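Local coordinates for 199aa long hypothetical Trp repressor binding protein (PDB 2ZKI) that probably binds FMN and acts as a flavodoxin-like NAD(P)H-dependent oxidoreductase of the WrbA type, though named as a Trp repressor binding protein, at residues E23-A28 with A180-K185; F74-T80 with V110-A116; T96-W100 with Y133-F137; E34-R38 with D67-A71. Numbering follows the deposited sequence.

Interaction 1. Residues E23-A28 with A180-K185; sequences EIGKGA and ARFQGK. With SO4 (sulfate ion), chain M.
Two α-helical segments, 23-28 and 180-185, cross at -49° with their axes only 6.4 Å apart, a close approach that glycines permit. Both keep regular helical angles, and the nearest CA pairs are G27 with R181 (3.9 Å) and A28 with G184 (4.3 Å). A180 opens the second segment: its small CB meets E23 CB at 3.7 Å, and its carbonyl O lies 3.5 Å from I24 CA in a CA-H...O contact. I24 (chi1 m, chi2 t) also lays CG1 3.9 Å from A180 CB. R181 (chi1 m, chi2 t) reaches back along the first helix, and its NE forms a salt bridge with E23 OE2 at 3.0 Å; NH2 holds sulfate M through O1 at 2.7 Å. R181 O receives G27 CA at 3.3 Å, where a CB on residue 27 would clash with that oxygen. Q183, with chi1 and chi2 t, touches I24 CD1 with OE1 (3.5 Å), but its amide is engaged by F112 O and A163 N. G184 CA approaches I24 O to 3.3 Å; a CB here would collide too, so glycine suits both helices. G184 O returns the contact to A28 CA at 3.5 Å. Such mutual CA-H...O contacts characterise tight glycine-mediated helix crossings. Helices 16-31 and 174-195 thereby cover one face of the flavodoxin-like sheet, with I24 and Q183 both resting on F113 of strand 109-115.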
loop_
_atom_site.group_PDB
_atom_site.type_symbol
_atom_site.label_atom_id
_atom_site.label_comp_id
_atom_site.label_asym_id
_atom_site.label_seq_id
_atom_site.Cartn_x
_atom_site.Cartn_y
_atom_site.Cartn_z
ATOM N N GLU A 23 -7.561 -11.114 23.682
ATOM C CA GLU A 23 -8.051 -12.301 22.979
ATOM C C GLU A 23 -6.963 -12.974 22.148
ATOM O O GLU A 23 -6.867 -14.201 22.125
ATOM C CB GLU A 23 -9.247 -11.950 22.093
ATOM C CG GLU A 23 -10.520 -11.600 22.854
ATOM C CD GLU A 23 -11.163 -12.800 23.520
ATOM O OE1 GLU A 23 -11.800 -12.616 24.578
ATOM O OE2 GLU A 23 -11.036 -13.925 22.992
ATOM N N ILE A 24 -6.150 -12.167 21.470
ATOM C CA ILE A 24 -4.991 -12.677 20.732
ATOM C C ILE A 24 -4.005 -13.330 21.704
ATOM O O ILE A 24 -3.407 -14.362 21.395
ATOM C CB ILE A 24 -4.311 -11.565 19.883
ATOM C CG1 ILE A 24 -5.259 -11.093 18.777
ATOM C CG2 ILE A 24 -2.997 -12.060 19.270
ATOM C CD1 ILE A 24 -4.824 -9.840 18.069
ATOM N N GLY A 25 -3.861 -12.730 22.885
ATOM C CA GLY A 25 -3.048 -13.298 23.954
ATOM C C GLY A 25 -3.580 -14.637 24.429
ATOM O O GLY A 25 -2.814 -15.586 24.609
ATOM N N LYS A 26 -4.897 -14.710 24.619
ATOM C CA LYS A 26 -5.570 -15.929 25.073
ATOM C C LYS A 26 -5.412 -17.065 24.061
ATOM O O LYS A 26 -5.089 -18.195 24.434
ATOM C CB LYS A 26 -7.054 -15.654 25.341
ATOM C CG LYS A 26 -7.763 -16.728 26.160
ATOM C CD LYS A 26 -9.276 -16.554 26.099
ATOM C CE LYS A 26 -9.993 -17.501 27.055
ATOM N NZ LYS A 26 -9.883 -17.053 28.476
ATOM N N GLY A 27 -5.636 -16.751 22.787
ATOM C CA GLY A 27 -5.498 -17.716 21.702
ATOM C C GLY A 27 -4.087 -18.252 21.559
ATOM O O GLY A 27 -3.894 -19.413 21.201
ATOM N N ALA A 28 -3.102 -17.403 21.840
ATOM C CA ALA A 28 -1.694 -17.799 21.812
ATOM C C ALA A 28 -1.334 -18.691 23.002
ATOM O O ALA A 28 -0.527 -19.612 22.868
ATOM C CB ALA A 28 -0.798 -16.569 21.771
ATOM N N ALA A 180 -9.887 -13.201 16.694
ATOM C CA ALA A 180 -8.724 -12.682 17.416
ATOM C C ALA A 180 -7.920 -13.808 18.066
ATOM O O ALA A 180 -6.690 -13.844 17.955
ATOM C CB ALA A 180 -9.151 -11.655 18.452
ATOM N N ARG A 181 -8.619 -14.733 18.726
ATOM C CA ARG A 181 -7.984 -15.912 19.320
ATOM C C ARG A 181 -7.281 -16.760 18.264
ATOM O O ARG A 181 -6.221 -17.335 18.527
ATOM C CB ARG A 181 -9.000 -16.750 20.107
ATOM C CG ARG A 181 -9.251 -16.223 21.513
ATOM C CD ARG A 181 -10.116 -17.147 22.353
ATOM N NE ARG A 181 -11.528 -16.786 22.288
ATOM C CZ ARG A 181 -12.464 -17.498 21.668
ATOM N NH1 ARG A 181 -13.720 -17.076 21.668
ATOM N NH2 ARG A 181 -12.153 -18.634 21.055
ATOM N N PHE A 182 -7.871 -16.819 17.070
ATOM C CA PHE A 182 -7.278 -17.543 15.953
ATOM C C PHE A 182 -5.970 -16.904 15.485
ATOM O O PHE A 182 -5.020 -17.610 15.143
ATOM C CB PHE A 182 -8.269 -17.679 14.790
ATOM C CG PHE A 182 -7.681 -18.323 13.564
ATOM C CD1 PHE A 182 -7.249 -19.646 13.593
ATOM C CD2 PHE A 182 -7.546 -17.600 12.379
ATOM C CE1 PHE A 182 -6.696 -20.244 12.465
ATOM C CE2 PHE A 182 -6.996 -18.189 11.242
ATOM C CZ PHE A 182 -6.571 -19.515 11.287
ATOM N N GLN A 183 -5.923 -15.573 15.482
ATOM C CA GLN A 183 -4.713 -14.845 15.096
ATOM C C GLN A 183 -3.558 -15.156 16.046
ATOM O O GLN A 183 -2.419 -15.341 15.607
ATOM C CB GLN A 183 -4.976 -13.337 15.027
ATOM C CG GLN A 183 -3.852 -12.547 14.366
ATOM C CD GLN A 183 -4.276 -11.164 13.917
ATOM O OE1 GLN A 183 -5.030 -10.477 14.603
ATOM N NE2 GLN A 183 -3.783 -10.744 12.759
ATOM N N GLY A 184 -3.870 -15.219 17.341
ATOM C CA GLY A 184 -2.906 -15.620 18.362
ATOM C C GLY A 184 -2.425 -17.047 18.171
ATOM O O GLY A 184 -1.252 -17.350 18.406
ATOM N N LYS A 185 -3.334 -17.921 17.745
ATOM C CA LYS A 185 -2.988 -19.303 17.430
ATOM C C LYS A 185 -2.102 -19.351 16.190
ATOM O O LYS A 185 -1.136 -20.111 16.135
ATOM C CB LYS A 185 -4.251 -20.142 17.218
ATOM C CG LYS A 185 -3.985 -21.627 17.014
ATOM C CD LYS A 185 -5.258 -22.383 16.675
ATOM C CE LYS A 185 -4.981 -23.874 16.549
ATOM N NZ LYS A 185 -6.210 -24.650 16.222
HETATM S S SO4 M . -13.112 -21.656 20.333
HETATM O O1 SO4 M . -13.936 -20.636 20.975
HETATM O O2 SO4 M . -13.603 -21.890 18.977
HETATM O O3 SO4 M . -11.723 -21.208 20.284
HETATM O O4 SO4 M . -13.198 -22.896 21.100
#

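Interaction 2. Residues F74-T80 with V110-A116; sequences FAIGSPT and VTFFTEA
In the central parallel sheet of this flavodoxin-like α/β fold, strands 73-79 and 109-115 are neighbours. Segments 74-80 and 110-116 run in the same direction at 27°, 4.7 Å apart, pairing F74 with V110, A75 with T111, I76 with F112 and G77 with F113. Extended backbones exchange the staggered hydrogen bonds of parallel strands: T111 N to F74 O (2.9 Å), I76 N to T111 O (2.9 Å), F113 N to I76 O (3.3 Å, weak) and S78 N to F113 O (3.2 Å). T80 N binds E115 O at 2.8 Å. CA-H...O contacts intervene, as from F112 CA to I76 O at 3.3 Å. Apolar packing divides by face. F74, I76, V110 and F112 share a face, where I76 and F112 lie on helix 125-130; I76 (chi1 m, chi2 t) sets CD1 3.8 Å from V110 CG2. A75, T111 and F113 lie on the other face, toward helices 16-31 and 174-195. There F113, with chi1 p, folds its ring over G77, whose CA stands 3.5 Å from the ring centroid in a CH-pi contact; a CB would strike the ring. In flavodoxins the loops after such strand ends line the FMN site, and a sulfate beside P79 is consistent with a pocket here. S78 OG bonds P79 O at 3.0 Å within its own segment, and T114 OG1, at chi1 t, donates to S78 O at 2.7 Å.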
loop_
_atom_site.group_PDB
_atom_site.type_symbol
_atom_site.label_atom_id
_atom_site.label_comp_id
_atom_site.label_asym_id
_atom_site.label_seq_id
_atom_site.Cartn_x
_atom_site.Cartn_y
_atom_site.Cartn_z
ATOM N N PHE A 74 5.444 -11.708 17.215
ATOM C CA PHE A 74 4.827 -10.418 17.525
ATOM C C PHE A 74 3.393 -10.274 17.033
ATOM O O PHE A 74 3.073 -10.647 15.907
ATOM C CB PHE A 74 5.666 -9.283 16.934
ATOM C CG PHE A 74 7.013 -9.128 17.570
ATOM C CD1 PHE A 74 7.183 -8.297 18.669
ATOM C CD2 PHE A 74 8.118 -9.806 17.062
ATOM C CE1 PHE A 74 8.432 -8.147 19.257
ATOM C CE2 PHE A 74 9.373 -9.663 17.644
ATOM C CZ PHE A 74 9.530 -8.832 18.743
ATOM N N ALA A 75 2.541 -9.723 17.895
ATOM C CA ALA A 75 1.187 -9.320 17.521
ATOM C C ALA A 75 1.062 -7.813 17.740
ATOM O O ALA A 75 0.723 -7.355 18.837
ATOM C CB ALA A 75 0.152 -10.082 18.335
ATOM N N ILE A 76 1.361 -7.048 16.692
ATOM C CA ILE A 76 1.401 -5.586 16.772
ATOM C C ILE A 76 0.102 -4.965 16.255
ATOM O O ILE A 76 -0.311 -5.219 15.123
ATOM C CB ILE A 76 2.635 -5.011 16.028
ATOM C CG1 ILE A 76 3.928 -5.527 16.676
ATOM C CG2 ILE A 76 2.604 -3.480 16.018
ATOM C CD1 ILE A 76 5.181 -5.342 15.836
ATOM N N GLY A 77 -0.533 -4.150 17.095
ATOM C CA GLY A 77 -1.828 -3.563 16.766
ATOM C C GLY A 77 -1.998 -2.108 17.146
ATOM O O GLY A 77 -1.242 -1.575 17.957
ATOM N N SER A 78 -3.003 -1.476 16.541
ATOM C CA SER A 78 -3.333 -0.068 16.766
ATOM C C SER A 78 -4.667 0.253 16.107
ATOM O O SER A 78 -4.940 -0.234 15.009
ATOM C CB SER A 78 -2.255 0.846 16.175
ATOM O OG SER A 78 -2.715 2.181 16.052
ATOM N N PRO A 79 -5.500 1.087 16.762
ATOM C CA PRO A 79 -6.714 1.555 16.098
ATOM C C PRO A 79 -6.346 2.430 14.904
ATOM O O PRO A 79 -5.357 3.166 14.962
ATOM C CB PRO A 79 -7.416 2.385 17.181
ATOM C CG PRO A 79 -6.339 2.778 18.131
ATOM C CD PRO A 79 -5.367 1.641 18.123
ATOM N N THR A 80 -7.121 2.336 13.830
ATOM C CA THR A 80 -6.819 3.069 12.607
ATOM C C THR A 80 -6.745 4.573 12.852
ATOM O O THR A 80 -7.583 5.143 13.558
ATOM C CB THR A 80 -7.830 2.760 11.473
ATOM O OG1 THR A 80 -7.303 3.217 10.221
ATOM C CG2 THR A 80 -9.175 3.428 11.726
ATOM N N VAL A 110 5.550 -11.755 12.424
ATOM C CA VAL A 110 4.745 -10.645 12.927
ATOM C C VAL A 110 3.341 -10.680 12.321
ATOM O O VAL A 110 3.175 -10.938 11.126
ATOM C CB VAL A 110 5.441 -9.259 12.689
ATOM C CG1 VAL A 110 5.707 -9.002 11.204
ATOM C CG2 VAL A 110 4.637 -8.118 13.303
ATOM N N THR A 111 2.338 -10.439 13.160
ATOM C CA THR A 111 0.952 -10.341 12.710
ATOM C C THR A 111 0.339 -9.010 13.160
ATOM O O THR A 111 0.725 -8.461 14.197
ATOM C CB THR A 111 0.095 -11.560 13.168
ATOM O OG1 THR A 111 -1.188 -11.517 12.533
ATOM C CG2 THR A 111 -0.084 -11.592 14.686
ATOM N N PHE A 112 -0.605 -8.496 12.375
ATOM C CA PHE A 112 -1.175 -7.177 12.630
ATOM C C PHE A 112 -2.678 -7.208 12.862
ATOM O O PHE A 112 -3.401 -8.000 12.252
ATOM C CB PHE A 112 -0.853 -6.214 11.484
ATOM C CG PHE A 112 0.614 -6.059 11.213
ATOM C CD1 PHE A 112 1.209 -6.729 10.150
ATOM C CD2 PHE A 112 1.401 -5.242 12.018
ATOM C CE1 PHE A 112 2.568 -6.590 9.892
ATOM C CE2 PHE A 112 2.760 -5.094 11.771
ATOM C CZ PHE A 112 3.347 -5.767 10.705
ATOM N N PHE A 113 -3.132 -6.326 13.749
ATOM C CA PHE A 113 -4.552 -6.154 14.036
ATOM C C PHE A 113 -4.907 -4.682 14.245
ATOM O O PHE A 113 -4.067 -3.878 14.652
ATOM C CB PHE A 113 -4.986 -7.015 15.229
ATOM C CG PHE A 113 -4.307 -6.671 16.532
ATOM C CD1 PHE A 113 -3.023 -7.133 16.813
ATOM C CD2 PHE A 113 -4.973 -5.920 17.500
ATOM C CE1 PHE A 113 -2.406 -6.832 18.026
ATOM C CE2 PHE A 113 -4.363 -5.613 18.713
ATOM C CZ PHE A 113 -3.078 -6.071 18.978
ATOM N N THR A 114 -6.156 -4.335 13.952
ATOM C CA THR A 114 -6.594 -2.944 13.981
ATOM C C THR A 114 -8.080 -2.819 14.333
ATOM O O THR A 114 -8.740 -3.815 14.634
ATOM C CB THR A 114 -6.250 -2.216 12.643
ATOM O OG1 THR A 114 -6.442 -0.805 12.796
ATOM C CG2 THR A 114 -7.100 -2.727 11.479
ATOM N N GLU A 115 -8.588 -1.590 14.307
ATOM C CA GLU A 115 -9.969 -1.288 14.662
ATOM C C GLU A 115 -10.389 -0.005 13.958
ATOM O O GLU A 115 -9.603 0.936 13.855
ATOM C CB GLU A 115 -10.102 -1.145 16.187
ATOM C CG GLU A 115 -11.487 -0.742 16.708
ATOM C CD GLU A 115 -11.673 0.771 16.828
ATOM O OE1 GLU A 115 -10.714 1.464 17.242
ATOM O OE2 GLU A 115 -12.781 1.268 16.514
ATOM N N ALA A 116 -11.626 0.022 13.468
ATOM C CA ALA A 116 -12.191 1.209 12.831
ATOM C C ALA A 116 -13.673 1.358 13.167
ATOM O O ALA A 116 -14.386 0.365 13.337
ATOM C CB ALA A 116 -11.990 1.155 11.323
#

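Interaction 3. Residues T96-W100 with Y133-F137; sequences TAILW and YAYHF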
loop_
_atom_site.group_PDB
_atom_site.type_symbol
_atom_site.label_atom_id
_atom_site.label_comp_id
_atom_site.label_asym_id
_atom_site.label_seq_id
_atom_site.Cartn_x
_atom_site.Cartn_y
_atom_site.Cartn_z
ATOM N N THR A 96 13.098 1.793 17.900
ATOM C CA THR A 96 13.675 0.454 17.723
ATOM C C THR A 96 14.810 0.425 16.689
ATOM O O THR A 96 15.122 -0.627 16.128
ATOM C CB THR A 96 12.596 -0.603 17.344
ATOM O OG1 THR A 96 11.980 -0.246 16.102
ATOM C CG2 THR A 96 11.528 -0.718 18.422
ATOM N N ALA A 97 15.433 1.579 16.457
ATOM C CA ALA A 97 16.515 1.709 15.480
ATOM C C ALA A 97 17.753 0.878 15.823
ATOM O O ALA A 97 18.466 0.432 14.922
ATOM C CB ALA A 97 16.890 3.175 15.292
ATOM N N ILE A 98 18.007 0.677 17.115
ATOM C CA ILE A 98 19.135 -0.151 17.555
ATOM C C ILE A 98 18.881 -1.635 17.304
ATOM O O ILE A 98 19.807 -2.384 16.981
ATOM C CB ILE A 98 19.524 0.081 19.043
ATOM C CG1 ILE A 98 18.300 -0.027 19.965
ATOM C CG2 ILE A 98 20.246 1.426 19.203
ATOM C CD1 ILE A 98 18.640 -0.227 21.433
ATOM N N LEU A 99 17.622 -2.050 17.438
ATOM C CA LEU A 99 17.229 -3.429 17.164
ATOM C C LEU A 99 17.340 -3.726 15.672
ATOM O O LEU A 99 17.596 -4.865 15.271
ATOM C CB LEU A 99 15.807 -3.694 17.666
ATOM C CG LEU A 99 15.506 -3.389 19.140
ATOM C CD1 LEU A 99 14.013 -3.457 19.405
ATOM C CD2 LEU A 99 16.261 -4.308 20.102
ATOM N N TRP A 100 17.156 -2.687 14.861
ATOM C CA TRP A 100 17.275 -2.791 13.412
ATOM C C TRP A 100 18.730 -2.976 12.983
ATOM O O TRP A 100 19.026 -3.793 12.110
ATOM C CB TRP A 100 16.663 -1.558 12.735
ATOM C CG TRP A 100 16.772 -1.569 11.235
ATOM C CD1 TRP A 100 16.022 -2.304 10.363
ATOM C CD2 TRP A 100 17.686 -0.807 10.436
ATOM N NE1 TRP A 100 16.412 -2.048 9.071
ATOM C CE2 TRP A 100 17.431 -1.133 9.087
ATOM C CE3 TRP A 100 18.694 0.122 10.729
ATOM C CZ2 TRP A 100 18.149 -0.563 8.029
ATOM C CZ3 TRP A 100 19.409 0.689 9.679
ATOM C CH2 TRP A 100 19.132 0.342 8.344
ATOM N N TYR A 133 7.024 -1.967 7.986
ATOM C CA TYR A 133 7.974 -2.165 9.077
ATOM C C TYR A 133 8.692 -3.512 8.949
ATOM O O TYR A 133 9.919 -3.585 9.066
ATOM C CB TYR A 133 7.236 -2.076 10.418
ATOM C CG TYR A 133 8.112 -2.163 11.652
ATOM C CD1 TYR A 133 8.373 -3.389 12.263
ATOM C CD2 TYR A 133 8.661 -1.015 12.221
ATOM C CE1 TYR A 133 9.172 -3.470 13.403
ATOM C CE2 TYR A 133 9.456 -1.085 13.359
ATOM C CZ TYR A 133 9.707 -2.313 13.944
ATOM O OH TYR A 133 10.497 -2.384 15.066
ATOM N N ALA A 134 7.916 -4.563 8.688
ATOM C CA ALA A 134 8.427 -5.928 8.607
ATOM C C ALA A 134 9.430 -6.137 7.476
ATOM O O ALA A 134 10.331 -6.968 7.587
ATOM C CB ALA A 134 7.279 -6.906 8.479
ATOM N N TYR A 135 9.272 -5.386 6.390
ATOM C CA TYR A 135 10.176 -5.486 5.248
ATOM C C TYR A 135 11.565 -4.933 5.565
ATOM O O TYR A 135 12.573 -5.524 5.189
ATOM C CB TYR A 135 9.586 -4.779 4.025
ATOM C CG TYR A 135 8.357 -5.458 3.461
ATOM C CD1 TYR A 135 7.087 -5.159 3.950
ATOM C CD2 TYR A 135 8.463 -6.394 2.437
ATOM C CE1 TYR A 135 5.955 -5.776 3.439
ATOM C CE2 TYR A 135 7.338 -7.022 1.919
ATOM C CZ TYR A 135 6.087 -6.708 2.423
ATOM O OH TYR A 135 4.969 -7.321 1.913
ATOM N N HIS A 136 11.604 -3.803 6.263
ATOM C CA HIS A 136 12.861 -3.140 6.598
ATOM C C HIS A 136 13.646 -3.899 7.668
ATOM O O HIS A 136 14.879 -3.876 7.675
ATOM C CB HIS A 136 12.596 -1.698 7.039
ATOM C CG HIS A 136 12.174 -0.795 5.920
ATOM N ND1 HIS A 136 13.008 0.160 5.381
ATOM C CD2 HIS A 136 11.011 -0.710 5.232
ATOM C CE1 HIS A 136 12.374 0.797 4.412
ATOM N NE2 HIS A 136 11.161 0.288 4.302
ATOM N N PHE A 137 12.923 -4.571 8.561
ATOM C CA PHE A 137 13.534 -5.352 9.635
ATOM C C PHE A 137 13.800 -6.799 9.225
ATOM O O PHE A 137 14.443 -7.552 9.960
ATOM C CB PHE A 137 12.641 -5.324 10.877
ATOM C CG PHE A 137 12.800 -4.089 11.719
ATOM C CD1 PHE A 137 12.279 -2.867 11.300
ATOM C CD2 PHE A 137 13.458 -4.151 12.944
ATOM C CE1 PHE A 137 12.427 -1.727 12.080
ATOM C CE2 PHE A 137 13.602 -3.016 13.734
ATOM C CZ PHE A 137 13.085 -1.800 13.300
#
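Two side-chain hydrogen bonds fasten the helical turn 96-100 to the helix carrying Y133-F137, and a pair of aromatic rings fills the space between them. Y133 OH donates to T96 OG1 at 2.8 Å; OG1 is bonded to L93 O as well, so this hydroxyl is both acceptor and donor. Although T96 stands at the N-cap position, its side chain, spent in this way, makes no capping bond. Its carbonyl serves the helix instead, receiving W100 N at 3.2 Å. The indole NE1 of W100 finds its acceptor in H136 O, 2.8 Å away, late in helix 132-137. Tryptophan suits the place because one residue supplies this N-H and a broad apolar surface: the edge of its five-membered ring points at the face of F137, with centroids 4.8 Å apart and planes at 66°, while W100 CB lies 3.5 Å from F137 CE2. F137 CZ comes within 3.4 Å of T96 OG1, setting the phenyl ring beside the Y133-T96 bond. The H136 imidazole leads away, and its NE2 is hydrogen-bonded to Y161 OH of the second subunit. W100 also meets Y146 of that subunit edge-to-face, and the rings of W100 and F137 meet Y82 of the third. The arrangement joins the helical connections before strands 109-115 and 140-141 of a flavodoxin-like fold, at subunit interfaces consistent with the tetramers of WrbA-type proteins.

Interaction 4. Residues E34-R38 with D67-A71; sequences EVKIR and DMRWA. With SO4 (sulfate ion), chain J; SO4 (sulfate ion), chain N.
This is a surface contact in which the long side chains of an edge strand pack against a crossover helix, at the rim of the flavodoxin-like α/β fold. Strand 34-39 borders the parallel sheet, and helix 65-70 belongs to its β-α-β connection to strand 73-79, passing strand 6-11, which pairs with the edge strand. The two segments stay well apart at the backbone, the nearest CA atoms, of K36 and D67, being 8.1 Å apart, so long side chains must bridge them. In the extended segment 34-38, E34, K36 and R38 point toward the helix, whereas V35 turns its apolar side chain to helix 16-31. W70 (chi1 t, chi2 82°), in the last turn of the helix, extends its indole to the strand's E34 and K36 side, with CH2 3.4 Å from E34 O and CZ2 4.1 Å from E34 CB. K36, with chi1 m and chi2 and chi3 t, lays its methylenes over that ring and sends NZ on to sulfate J, 3.3 Å from O4; NZ has at most a weak cation-pi attraction to W70. R38 (chi1 m, chi2 m) sets CD 3.3 Å from D67 OD1, but NH1 and D67 OD2, 4.0 Å apart, lie beyond a salt bridge, and OD1 already accepts from T64 N. K36 CD makes a CH-pi contact, 3.6 Å from the centroid of the W70 six-membered ring and 5° off its normal.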
loop_
_atom_site.group_PDB
_atom_site.type_symbol
_atom_site.label_atom_id
_atom_site.label_comp_id
_atom_site.label_asym_id
_atom_site.label_seq_id
_atom_site.Cartn_x
_atom_site.Cartn_y
_atom_site.Cartn_z
ATOM N N GLU A 34 4.187 -18.449 25.994
ATOM C CA GLU A 34 4.241 -17.414 27.023
ATOM C C GLU A 34 3.872 -16.076 26.391
ATOM O O GLU A 34 4.459 -15.674 25.380
ATOM C CB GLU A 34 5.628 -17.350 27.675
ATOM C CG GLU A 34 6.008 -18.588 28.493
ATOM C CD GLU A 34 5.119 -18.799 29.710
ATOM O OE1 GLU A 34 4.954 -17.850 30.509
ATOM O OE2 GLU A 34 4.590 -19.920 29.871
ATOM N N VAL A 35 2.891 -15.398 26.982
ATOM C CA VAL A 35 2.354 -14.166 26.405
ATOM C C VAL A 35 2.552 -12.953 27.311
ATOM O O VAL A 35 2.060 -12.922 28.440
ATOM C CB VAL A 35 0.850 -14.308 26.049
ATOM C CG1 VAL A 35 0.295 -13.000 25.492
ATOM C CG2 VAL A 35 0.639 -15.436 25.051
ATOM N N LYS A 36 3.278 -11.961 26.799
ATOM C CA LYS A 36 3.377 -10.651 27.439
ATOM C C LYS A 36 2.559 -9.630 26.649
ATOM O O LYS A 36 2.827 -9.384 25.471
ATOM C CB LYS A 36 4.837 -10.196 27.541
ATOM C CG LYS A 36 5.638 -10.855 28.653
ATOM C CD LYS A 36 7.085 -10.372 28.642
ATOM C CE LYS A 36 7.967 -11.166 29.603
ATOM N NZ LYS A 36 7.656 -10.916 31.041
ATOM N N ILE A 37 1.552 -9.057 27.302
ATOM C CA ILE A 37 0.742 -7.995 26.708
ATOM C C ILE A 37 1.286 -6.643 27.170
ATOM O O ILE A 37 1.316 -6.349 28.368
ATOM C CB ILE A 37 -0.760 -8.141 27.069
ATOM C CG1 ILE A 37 -1.339 -9.418 26.451
ATOM C CG2 ILE A 37 -1.552 -6.914 26.610
ATOM C CD1 ILE A 37 -2.681 -9.845 27.026
ATOM N N ARG A 38 1.731 -5.836 26.210
ATOM C CA ARG A 38 2.335 -4.540 26.501
ATOM C C ARG A 38 1.707 -3.439 25.650
ATOM O O ARG A 38 1.309 -3.678 24.509
ATOM C CB ARG A 38 3.843 -4.578 26.234
ATOM C CG ARG A 38 4.638 -5.674 26.949
ATOM C CD ARG A 38 5.010 -5.293 28.373
ATOM N NE ARG A 38 4.121 -5.909 29.353
ATOM C CZ ARG A 38 4.425 -6.976 30.088
ATOM N NH1 ARG A 38 5.610 -7.564 29.975
ATOM N NH2 ARG A 38 3.540 -7.454 30.949
ATOM N N ASP A 67 11.513 -6.283 25.870
ATOM C CA ASP A 67 10.346 -7.060 25.445
ATOM C C ASP A 67 10.436 -7.519 23.987
ATOM O O ASP A 67 9.940 -8.592 23.634
ATOM C CB ASP A 67 9.060 -6.255 25.663
ATOM C CG ASP A 67 8.729 -6.056 27.135
ATOM O OD1 ASP A 67 8.129 -5.013 27.467
ATOM O OD2 ASP A 67 9.059 -6.935 27.961
ATOM N N MET A 68 11.071 -6.701 23.153
ATOM C CA MET A 68 11.272 -7.019 21.744
ATOM C C MET A 68 12.347 -8.096 21.570
ATOM O O MET A 68 12.255 -8.937 20.673
ATOM C CB MET A 68 11.649 -5.760 20.956
ATOM C CG MET A 68 10.692 -4.580 21.123
ATOM S SD MET A 68 9.081 -4.803 20.339
ATOM C CE MET A 68 9.509 -4.624 18.608
ATOM N N ARG A 69 13.366 -8.059 22.429
ATOM C CA ARG A 69 14.434 -9.063 22.420
ATOM C C ARG A 69 13.926 -10.407 22.944
ATOM O O ARG A 69 14.310 -11.466 22.445
ATOM C CB ARG A 69 15.621 -8.600 23.268
ATOM C CG ARG A 69 16.334 -7.359 22.760
ATOM C CD ARG A 69 17.441 -6.954 23.717
ATOM N NE ARG A 69 18.204 -5.813 23.219
ATOM C CZ ARG A 69 18.050 -4.559 23.635
ATOM N NH1 ARG A 69 17.158 -4.264 24.572
ATOM N NH2 ARG A 69 18.798 -3.595 23.113
ATOM N N TRP A 70 13.063 -10.335 23.956
ATOM C CA TRP A 70 12.474 -11.500 24.612
ATOM C C TRP A 70 11.635 -12.337 23.653
ATOM O O TRP A 70 11.749 -13.567 23.626
ATOM C CB TRP A 70 11.620 -11.029 25.794
ATOM C CG TRP A 70 10.766 -12.084 26.432
ATOM C CD1 TRP A 70 11.158 -13.006 27.356
ATOM C CD2 TRP A 70 9.366 -12.311 26.207
ATOM N NE1 TRP A 70 10.094 -13.803 27.714
ATOM C CE2 TRP A 70 8.982 -13.397 27.024
ATOM C CE3 TRP A 70 8.402 -11.707 25.386
ATOM C CZ2 TRP A 70 7.670 -13.890 27.053
ATOM C CZ3 TRP A 70 7.099 -12.198 25.413
ATOM C CH2 TRP A 70 6.747 -13.281 26.241
ATOM N N ALA A 71 10.811 -11.655 22.860
ATOM C CA ALA A 71 9.817 -12.295 22.002
ATOM C C ALA A 71 10.413 -13.091 20.843
ATOM O O ALA A 71 11.463 -12.737 20.300
ATOM C CB ALA A 71 8.835 -11.255 21.479
HETATM S S SO4 J . 3.237 -10.086 32.477
HETATM O O1 SO4 J . 2.759 -11.186 33.309
HETATM O O2 SO4 J . 2.324 -9.901 31.352
HETATM O O3 SO4 J . 3.280 -8.865 33.278
HETATM O O4 SO4 J . 4.574 -10.392 31.975
HETATM S S SO4 N . 18.433 -1.396 25.890
HETATM O O1 SO4 N . 17.975 -2.556 26.652
HETATM O O2 SO4 N . 18.026 -0.177 26.583
HETATM O O3 SO4 N . 19.889 -1.434 25.767
HETATM O O4 SO4 N . 17.835 -1.418 24.558
#

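Interaction 2 lies near the centre of the chain, and the others surround it. Interaction 1 covers one sheet face, its centre about 12 Å from that of interaction 2, and touches it through I24 and Q183. Interactions 3 and 4 involve the opposite face and are joined by L99 against M68; their centres are about 16 Å apart. They reach interaction 2 through A134 on V110 and M68 on F74. Interactions 1 and 3, about 24 Å apart between centres, do not touch. Along the chain, interaction 1 closes a loop enclosing the rest; interaction 4 closes before 2 opens, and 2 and 3 alternate. Together they build the helix-sheet-helix sandwich expected of a flavodoxin-like protein.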